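Local structure of periplasmic binding protein (Pseudomonas aeruginosa, 2R79) at residues Gly149-Gln154 with Arg203-Asp208; Pro2-Ser7 with Arg59-Ile64; Gln139-Val144 with Gly172-Ala177. The protein binds heme in the bacterial periplasm and probably hands it on to a membrane transporter for uptake. All blocks are in the same frame, centred on the assembly; numbering follows the deposited sequence.

Contact 1: residues Gly149-Gln154 with Arg203-Asp208; sequences GNAGGQ and RSLEGD. With HEM (protoporphyrin IX containing Fe), chain D.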
# COMPACT_ATOMS: atom_id res chain seq x y z
N GLY A 149 13.32 -13.71 -21.87
CA GLY A 149 12.42 -12.99 -22.74
C GLY A 149 12.55 -11.48 -22.71
O GLY A 149 13.19 -10.92 -21.82
N ASN A 150 11.94 -10.84 -23.69
CA ASN A 150 11.92 -9.39 -23.84
C ASN A 150 10.46 -9.04 -24.06
O ASN A 150 9.99 -9.03 -25.20
CB ASN A 150 12.75 -8.96 -25.05
CG ASN A 150 12.98 -7.46 -25.11
OD1 ASN A 150 13.51 -6.93 -26.09
ND2 ASN A 150 12.59 -6.77 -24.05
N ALA A 151 9.75 -8.77 -22.98
CA ALA A 151 8.34 -8.47 -23.08
C ALA A 151 7.69 -9.68 -23.75
O ALA A 151 6.83 -9.55 -24.62
CB ALA A 151 8.11 -7.21 -23.91
N GLY A 152 8.15 -10.87 -23.35
CA GLY A 152 7.62 -12.11 -23.88
C GLY A 152 8.08 -12.52 -25.27
O GLY A 152 7.72 -13.59 -25.75
N GLY A 153 8.87 -11.68 -25.92
CA GLY A 153 9.33 -12.03 -27.26
C GLY A 153 10.82 -12.26 -27.31
O GLY A 153 11.50 -12.23 -26.28
N GLN A 154 11.34 -12.50 -28.52
CA GLN A 154 12.77 -12.70 -28.73
C GLN A 154 13.35 -13.71 -27.74
O GLN A 154 14.43 -13.51 -27.19
CB GLN A 154 13.49 -11.36 -28.58
CG GLN A 154 13.12 -10.33 -29.62
CD GLN A 154 13.50 -8.92 -29.22
OE1 GLN A 154 14.59 -8.68 -28.68
NE2 GLN A 154 12.61 -7.97 -29.48
N ARG A 203 13.10 -9.40 -19.27
CA ARG A 203 13.77 -8.12 -19.05
C ARG A 203 12.81 -6.97 -18.75
O ARG A 203 13.15 -6.07 -17.99
CB ARG A 203 14.60 -7.76 -20.28
CG ARG A 203 15.78 -8.67 -20.54
CD ARG A 203 16.24 -8.54 -21.99
NE ARG A 203 16.21 -7.15 -22.44
CZ ARG A 203 16.46 -6.76 -23.69
NH1 ARG A 203 16.76 -7.66 -24.63
NH2 ARG A 203 16.40 -5.48 -24.01
N SER A 204 11.62 -7.01 -19.34
CA SER A 204 10.64 -5.94 -19.17
C SER A 204 9.39 -6.24 -18.34
O SER A 204 8.84 -5.34 -17.72
CB SER A 204 10.18 -5.45 -20.54
OG SER A 204 11.27 -5.34 -21.44
N LEU A 205 8.95 -7.49 -18.34
CA LEU A 205 7.73 -7.87 -17.63
C LEU A 205 7.95 -8.74 -16.39
O LEU A 205 8.98 -9.39 -16.24
CB LEU A 205 6.79 -8.59 -18.59
CG LEU A 205 6.40 -7.83 -19.87
CD1 LEU A 205 5.76 -8.79 -20.84
CD2 LEU A 205 5.45 -6.70 -19.53
N GLU A 206 6.94 -8.75 -15.53
CA GLU A 206 6.98 -9.53 -14.30
C GLU A 206 5.62 -10.21 -14.05
O GLU A 206 4.63 -9.88 -14.70
CB GLU A 206 7.35 -8.61 -13.14
CG GLU A 206 7.40 -9.27 -11.77
CD GLU A 206 7.97 -8.34 -10.71
OE1 GLU A 206 7.53 -7.16 -10.67
OE2 GLU A 206 8.85 -8.78 -9.93
N GLY A 207 5.58 -11.17 -13.13
CA GLY A 207 4.35 -11.87 -12.80
C GLY A 207 3.45 -12.29 -13.94
O GLY A 207 3.91 -12.77 -14.98
N ASP A 208 2.14 -12.11 -13.75
CA ASP A 208 1.15 -12.49 -14.75
C ASP A 208 1.31 -11.77 -16.09
O ASP A 208 0.93 -12.30 -17.13
CB ASP A 208 -0.26 -12.25 -14.20
CG ASP A 208 -0.58 -13.16 -13.03
OD1 ASP A 208 -0.36 -14.39 -13.16
OD2 ASP A 208 -1.05 -12.65 -11.99
CHA HEM D . 20.49 -6.53 -25.25
CHB HEM D . 18.71 -4.75 -21.02
CHC HEM D . 19.32 -9.10 -18.96
CHD HEM D . 21.16 -10.87 -23.11
C1A HEM D . 19.95 -5.64 -24.28
C2A HEM D . 19.54 -4.26 -24.51
C3A HEM D . 19.08 -3.77 -23.31
C4A HEM D . 19.16 -4.85 -22.36
CMA HEM D . 18.62 -2.34 -23.02
CAA HEM D . 19.58 -3.46 -25.81
CBA HEM D . 18.33 -3.63 -26.67
CGA HEM D . 18.24 -5.01 -27.30
O1A HEM D . 19.08 -5.34 -28.17
O2A HEM D . 17.33 -5.78 -26.92
C1B HEM D . 18.80 -5.76 -20.05
C2B HEM D . 18.32 -5.65 -18.68
C3B HEM D . 18.48 -6.88 -18.10
C4B HEM D . 19.07 -7.73 -19.12
CMB HEM D . 17.81 -4.37 -17.99
CAB HEM D . 18.19 -7.26 -16.79
CBB HEM D . 17.05 -6.92 -16.12
C1C HEM D . 19.88 -9.96 -19.92
C2C HEM D . 20.09 -11.38 -19.72
C3C HEM D . 20.55 -11.90 -20.89
C4C HEM D . 20.72 -10.76 -21.78
CMC HEM D . 19.86 -12.17 -18.44
CAC HEM D . 20.62 -13.26 -21.20
CBC HEM D . 21.77 -13.98 -21.20
C1D HEM D . 21.17 -9.83 -24.04
C2D HEM D . 21.56 -10.01 -25.41
C3D HEM D . 21.41 -8.81 -26.02
C4D HEM D . 20.87 -7.88 -25.02
CMD HEM D . 22.05 -11.30 -26.07
CAD HEM D . 21.89 -8.56 -27.45
CBD HEM D . 23.07 -7.60 -27.61
CGD HEM D . 24.38 -8.13 -27.01
O1D HEM D . 25.40 -7.42 -27.13
O2D HEM D . 24.39 -9.24 -26.43
NA HEM D . 19.73 -5.98 -22.94
NB HEM D . 19.31 -7.03 -20.30
NC HEM D . 20.29 -9.57 -21.19
ND HEM D . 20.76 -8.52 -23.79
FE HEM D . 20.20 -7.72 -22.01

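Contact 2: residues Pro2-Ser7 with Arg59-Ile64; sequences PQRWVS and RPDILI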
# COMPACT_ATOMS: atom_id res chain seq x y z
N PRO A 2 41.59 1.25 -4.39
CA PRO A 2 40.60 2.12 -5.05
C PRO A 2 39.49 2.60 -4.11
O PRO A 2 38.97 1.82 -3.31
CB PRO A 2 40.08 1.24 -6.19
CG PRO A 2 40.31 -0.15 -5.70
CD PRO A 2 41.67 -0.05 -5.06
N GLN A 3 39.13 3.88 -4.23
CA GLN A 3 38.10 4.47 -3.38
C GLN A 3 36.79 4.73 -4.12
O GLN A 3 35.72 4.68 -3.51
CB GLN A 3 38.59 5.78 -2.78
CG GLN A 3 39.79 5.61 -1.87
CD GLN A 3 39.53 4.64 -0.75
OE1 GLN A 3 38.64 4.85 0.07
NE2 GLN A 3 40.31 3.56 -0.71
N ARG A 4 36.87 5.02 -5.41
CA ARG A 4 35.68 5.28 -6.20
C ARG A 4 35.51 4.17 -7.24
O ARG A 4 36.31 4.05 -8.16
CB ARG A 4 35.76 6.64 -6.89
CG ARG A 4 36.03 7.82 -5.95
CD ARG A 4 35.53 9.12 -6.57
NE ARG A 4 34.24 9.52 -6.02
CZ ARG A 4 33.24 10.03 -6.73
NH1 ARG A 4 33.38 10.22 -8.03
NH2 ARG A 4 32.10 10.37 -6.14
N TRP A 5 34.45 3.39 -7.07
CA TRP A 5 34.17 2.27 -7.97
C TRP A 5 32.93 2.46 -8.82
O TRP A 5 31.93 3.00 -8.37
CB TRP A 5 33.95 0.99 -7.17
CG TRP A 5 35.11 0.48 -6.37
CD1 TRP A 5 35.91 1.19 -5.53
CD2 TRP A 5 35.53 -0.89 -6.28
NE1 TRP A 5 36.80 0.35 -4.90
CE2 TRP A 5 36.59 -0.93 -5.34
CE3 TRP A 5 35.11 -2.08 -6.88
CZ2 TRP A 5 37.24 -2.12 -5.00
CZ3 TRP A 5 35.76 -3.26 -6.54
CH2 TRP A 5 36.81 -3.28 -5.61
N VAL A 6 33.02 2.00 -10.06
CA VAL A 6 31.88 2.01 -10.97
C VAL A 6 31.76 0.54 -11.33
O VAL A 6 32.75 -0.10 -11.69
CB VAL A 6 32.14 2.86 -12.22
CG1 VAL A 6 31.11 2.53 -13.29
CG2 VAL A 6 32.03 4.33 -11.86
N SER A 7 30.56 -0.02 -11.21
CA SER A 7 30.38 -1.43 -11.49
C SER A 7 29.33 -1.76 -12.54
O SER A 7 28.21 -1.24 -12.51
CB SER A 7 30.04 -2.16 -10.19
OG SER A 7 29.83 -3.54 -10.43
N ARG A 59 34.78 10.26 -12.24
CA ARG A 59 36.15 10.22 -11.75
C ARG A 59 36.40 8.90 -11.01
O ARG A 59 36.80 8.90 -9.84
CB ARG A 59 36.40 11.39 -10.79
CG ARG A 59 35.94 12.74 -11.33
CD ARG A 59 36.30 13.89 -10.38
NE ARG A 59 35.69 13.77 -9.05
CZ ARG A 59 34.38 13.82 -8.82
NH1 ARG A 59 33.52 13.98 -9.82
NH2 ARG A 59 33.93 13.72 -7.57
N PRO A 60 36.18 7.76 -11.68
CA PRO A 60 36.38 6.45 -11.07
C PRO A 60 37.84 6.01 -10.94
O PRO A 60 38.66 6.26 -11.83
CB PRO A 60 35.61 5.53 -12.00
CG PRO A 60 35.88 6.14 -13.33
CD PRO A 60 35.68 7.62 -13.06
N ASP A 61 38.16 5.36 -9.83
CA ASP A 61 39.50 4.85 -9.61
C ASP A 61 39.55 3.47 -10.25
O ASP A 61 40.62 2.98 -10.63
CB ASP A 61 39.81 4.73 -8.12
CG ASP A 61 40.05 6.08 -7.47
OD1 ASP A 61 40.94 6.81 -7.96
OD2 ASP A 61 39.37 6.40 -6.48
N ILE A 62 38.39 2.83 -10.37
CA ILE A 62 38.33 1.50 -10.95
C ILE A 62 36.99 1.19 -11.58
O ILE A 62 35.94 1.61 -11.10
CB ILE A 62 38.64 0.43 -9.89
CG1 ILE A 62 38.56 -0.97 -10.50
CG2 ILE A 62 37.68 0.55 -8.72
CD1 ILE A 62 38.92 -2.09 -9.54
N LEU A 63 37.03 0.46 -12.68
CA LEU A 63 35.84 0.04 -13.38
C LEU A 63 35.89 -1.48 -13.43
O LEU A 63 36.86 -2.05 -13.94
CB LEU A 63 35.80 0.60 -14.81
CG LEU A 63 34.71 -0.01 -15.70
CD1 LEU A 63 33.34 0.19 -15.07
CD2 LEU A 63 34.75 0.61 -17.09
N ILE A 64 34.87 -2.14 -12.90
CA ILE A 64 34.83 -3.59 -12.91
C ILE A 64 33.66 -4.09 -13.74
O ILE A 64 32.60 -3.46 -13.81
CB ILE A 64 34.73 -4.18 -11.47
CG1 ILE A 64 33.40 -3.78 -10.82
CG2 ILE A 64 35.88 -3.68 -10.61
CD1 ILE A 64 33.18 -4.41 -9.46

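Contact 3: residues Gln139-Val144 with Gly172-Ala177; sequences QPAPGV and GARNLA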
# COMPACT_ATOMS: atom_id res chain seq x y z
N GLN A 139 10.26 -38.38 -5.53
CA GLN A 139 9.96 -37.78 -6.83
C GLN A 139 11.22 -37.61 -7.68
O GLN A 139 12.23 -37.10 -7.21
CB GLN A 139 9.29 -36.42 -6.67
CG GLN A 139 8.94 -35.75 -7.99
CD GLN A 139 8.60 -34.27 -7.86
OE1 GLN A 139 7.62 -33.90 -7.22
NE2 GLN A 139 9.42 -33.42 -8.46
N PRO A 140 11.16 -38.02 -8.95
CA PRO A 140 12.31 -37.89 -9.85
C PRO A 140 12.50 -36.46 -10.35
O PRO A 140 11.54 -35.68 -10.40
CB PRO A 140 11.97 -38.86 -10.98
CG PRO A 140 10.48 -38.69 -11.08
CD PRO A 140 10.04 -38.69 -9.63
N ALA A 141 13.72 -36.11 -10.72
CA ALA A 141 14.03 -34.77 -11.20
C ALA A 141 13.20 -34.42 -12.43
O ALA A 141 13.16 -35.17 -13.40
CB ALA A 141 15.51 -34.67 -11.53
N PRO A 142 12.52 -33.26 -12.42
CA PRO A 142 11.70 -32.85 -13.56
C PRO A 142 12.47 -32.21 -14.72
O PRO A 142 13.46 -31.51 -14.51
CB PRO A 142 10.73 -31.87 -12.92
CG PRO A 142 11.62 -31.15 -11.93
CD PRO A 142 12.38 -32.31 -11.29
N GLY A 143 12.00 -32.46 -15.94
CA GLY A 143 12.62 -31.85 -17.11
C GLY A 143 12.09 -30.43 -17.21
O GLY A 143 10.87 -30.22 -17.21
N VAL A 144 12.98 -29.45 -17.29
CA VAL A 144 12.56 -28.05 -17.33
C VAL A 144 13.29 -27.22 -18.37
O VAL A 144 14.36 -27.59 -18.85
CB VAL A 144 12.79 -27.40 -15.93
CG1 VAL A 144 12.41 -25.92 -15.94
CG2 VAL A 144 11.98 -28.16 -14.87
N GLY A 172 17.77 -28.77 -8.75
CA GLY A 172 17.23 -30.12 -8.86
C GLY A 172 16.47 -30.48 -10.13
O GLY A 172 15.81 -31.51 -10.17
N ALA A 173 16.56 -29.67 -11.17
CA ALA A 173 15.85 -29.96 -12.41
C ALA A 173 16.80 -30.44 -13.49
O ALA A 173 18.02 -30.34 -13.34
CB ALA A 173 15.12 -28.72 -12.90
N ARG A 174 16.24 -30.99 -14.57
CA ARG A 174 17.02 -31.46 -15.72
C ARG A 174 16.77 -30.48 -16.86
O ARG A 174 15.63 -30.32 -17.30
CB ARG A 174 16.55 -32.85 -16.17
CG ARG A 174 16.82 -33.98 -15.19
CD ARG A 174 18.12 -34.70 -15.49
NE ARG A 174 18.23 -35.93 -14.70
CZ ARG A 174 18.67 -35.99 -13.45
NH1 ARG A 174 19.06 -34.90 -12.81
NH2 ARG A 174 18.71 -37.16 -12.82
N ASN A 175 17.82 -29.82 -17.32
CA ASN A 175 17.66 -28.87 -18.42
C ASN A 175 17.39 -29.69 -19.68
O ASN A 175 18.20 -30.51 -20.08
CB ASN A 175 18.93 -28.04 -18.59
CG ASN A 175 18.76 -26.90 -19.59
OD1 ASN A 175 19.69 -26.13 -19.83
ND2 ASN A 175 17.56 -26.79 -20.17
N LEU A 176 16.23 -29.46 -20.29
CA LEU A 176 15.82 -30.18 -21.49
C LEU A 176 16.55 -29.74 -22.75
O LEU A 176 16.54 -30.45 -23.75
CB LEU A 176 14.32 -30.02 -21.69
CG LEU A 176 13.38 -31.11 -21.17
CD1 LEU A 176 14.06 -31.99 -20.15
CD2 LEU A 176 12.14 -30.45 -20.61
N ALA A 177 17.17 -28.56 -22.71
CA ALA A 177 17.89 -28.02 -23.86
C ALA A 177 19.26 -28.67 -23.93
O ALA A 177 19.95 -28.75 -22.93
CB ALA A 177 18.03 -26.51 -23.72

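Contact 1: residues Gly149-Gln154 with Arg203-Asp208
This contact lies at the heme pocket, to which it contributes R203. The end of strand 143-150 and a tight turn meet the loop that follows strand 197-202. R203, one of the heme-binding residues, carries the contact. Its backbone N donates to G149 O at 3.0 Å in a nearly straight bond (168°). The donor comes from above the carbonyl plane. This bond carries the parallel pairing of strands 143-150 and 197-202 one step further. The R203 side chain bends at chi3 (41°), so its guanidinium lies flat between two groups. On one face is the porphyrin, with heme NA 3.4 Å from R203 CZ. On the opposite face is the side-chain amide of N150, whose plane is 17° from that of the guanidinium. N150 reaches there with CG anti to its own backbone N. A heme propionate closes the guanidinium edge in plane. Its oxygen O2A takes bonds from R203 NH1 at 3.0 Å and from R203 NH2 at 3.1 Å.

N150 to G153 form a type I' turn, the corner of the hairpin that leads into strand 155-158. Behind it the contact is apolar. L205 CD1 comes down on A151 CA at 3.4 Å and also touches A151 CB at 4.2 Å. D202 ties the two loops together. Its OD1 accepts the backbone N-H groups of A151, S204 and L205, and its OD2 accepts that of G152. Q40 of a neighbouring subunit packs on both A151 and L205.

The chemistry implies a fixed arginine. Its cationic plane is sandwiched between amide and porphyrin, and one propionate oxygen receives two N-H groups. The positive charge would be expected to balance that propionate and keep it ionised.

Contact 2: residues Pro2-Ser7 with Arg59-Ile64
Two neighbouring parallel strands, 5-7 and 62-64, meet here inside the four-stranded parallel sheet of the N-terminal part of the chain. W5 pairs with I62, V6 with L63 and S7 with I64. V6 bonds to the residues flanking its partner L63: its N donates to I62 O at 3.1 Å, and its O accepts from I64 N at 3.2 Å. One step earlier, R4 O is gripped by two donors, D61 N at 2.8 Å and I62 N. The D61 side chain returns the grip, since its OD2 accepts R4 N at 3.0 Å through the anti lone pair, with a weak bond from Q3 N beside it.

On the face bearing W5, I62 and S7, the methyl I62 CG2 sits over the five-membered ring of W5. It is a CH-pi contact, 3.5 Å from I62 CG2 to the ring centroid and 12° off the normal. P2 CB touches the same methyl. I64 CD1 meets the edge of the indole, near its plane. W5 NE1 bonds back to P2 O at 3.1 Å, which helps to hold the ring's rotation; the N-H points at P2 O from above its carbonyl plane. This is alpha/beta packing: helix 94-108 lies on this face, with L104, W107 and L108 against W5.

The sheet order 25-28, 5-7, 62-65, 85-87 is that of a Rossmann-like lobe, as in other periplasmic binding proteins of this family. On the other face V6 CG1 packs on L63 CD1, while V6 CG2 touches P60 CB at 3.8 Å. The guanidinium groups of R4 and R59 stack flat but offset, planes 18° apart. R59 NH2 lies toward the rim of R4, and R4 NH1 toward that of R59, 3.6 Å apart. The like charges probably repel. R4 also packs on G283 of a neighbouring subunit.

Contact 3: residues Gln139-Val144 with Gly172-Ala177
V144, A141 and R174 bury the most surface where the start of strand 143-150 pairs with the short strand 174-175. The pairing is parallel, G143 beside R174 and V144 beside N175. V144 uses both backbone polar atoms: its N donates to R174 O at 2.8 Å, and its O accepts from L176 N at 3.0 Å. A third bond, R174 N to P142 O at 2.8 Å, precedes them. All three are close to straight, about 170° at the hydrogen. The V144 side chain leaves the sheet with CG1 anti to its backbone N. That turns CG2 onto A173 CB, 3.7 Å away.

A141, just before the strand, meets the other segment with its CB. This atom rests against G172 O at 3.5 Å and also lies over one face of the R174 guanidinium, off centre, 3.8 Å from NH1 of R174. R174 bends at chi2, which brings its flat end back over the alanine. At G143, the bridge partner of R174, there is no side chain, and L176 CD1 lies on G143 CA at 3.4 Å, where a CB would collide with it.

G172 ends helix 163-170 in a Schellman motif, and Y260 OH bonds to its O. F259 of helix 248-259 covers P142, V144 and A173. L168 of helix 163-170 packs on V144 and N175. A backbone bond between G143 and V196 leads toward strand 197-202, the other parallel neighbour of strand 143-150.

In the fold
From the N terminus, contact 2 closes first: the chain runs through strand 25-28 and helix 52-56 before 59-64 returns beside 2-7. This ties the middle of the N-terminal sheet. Helices 94-108 and 111-135 then lead to the second, mixed sheet, where the other two contacts lie. Contacts 1 and 3 cross, because their segments alternate in the order 139-144, 149-154, 172-177, 203-208. They use the two ends of strand 143-150, with centres 23 Å apart. Contact 3 joins strand 174-175 at its start, and contact 1 joins the loop after strand 197-202 at its heme end. Contacts 2 and 3 lie on opposite sides of the chain's centre.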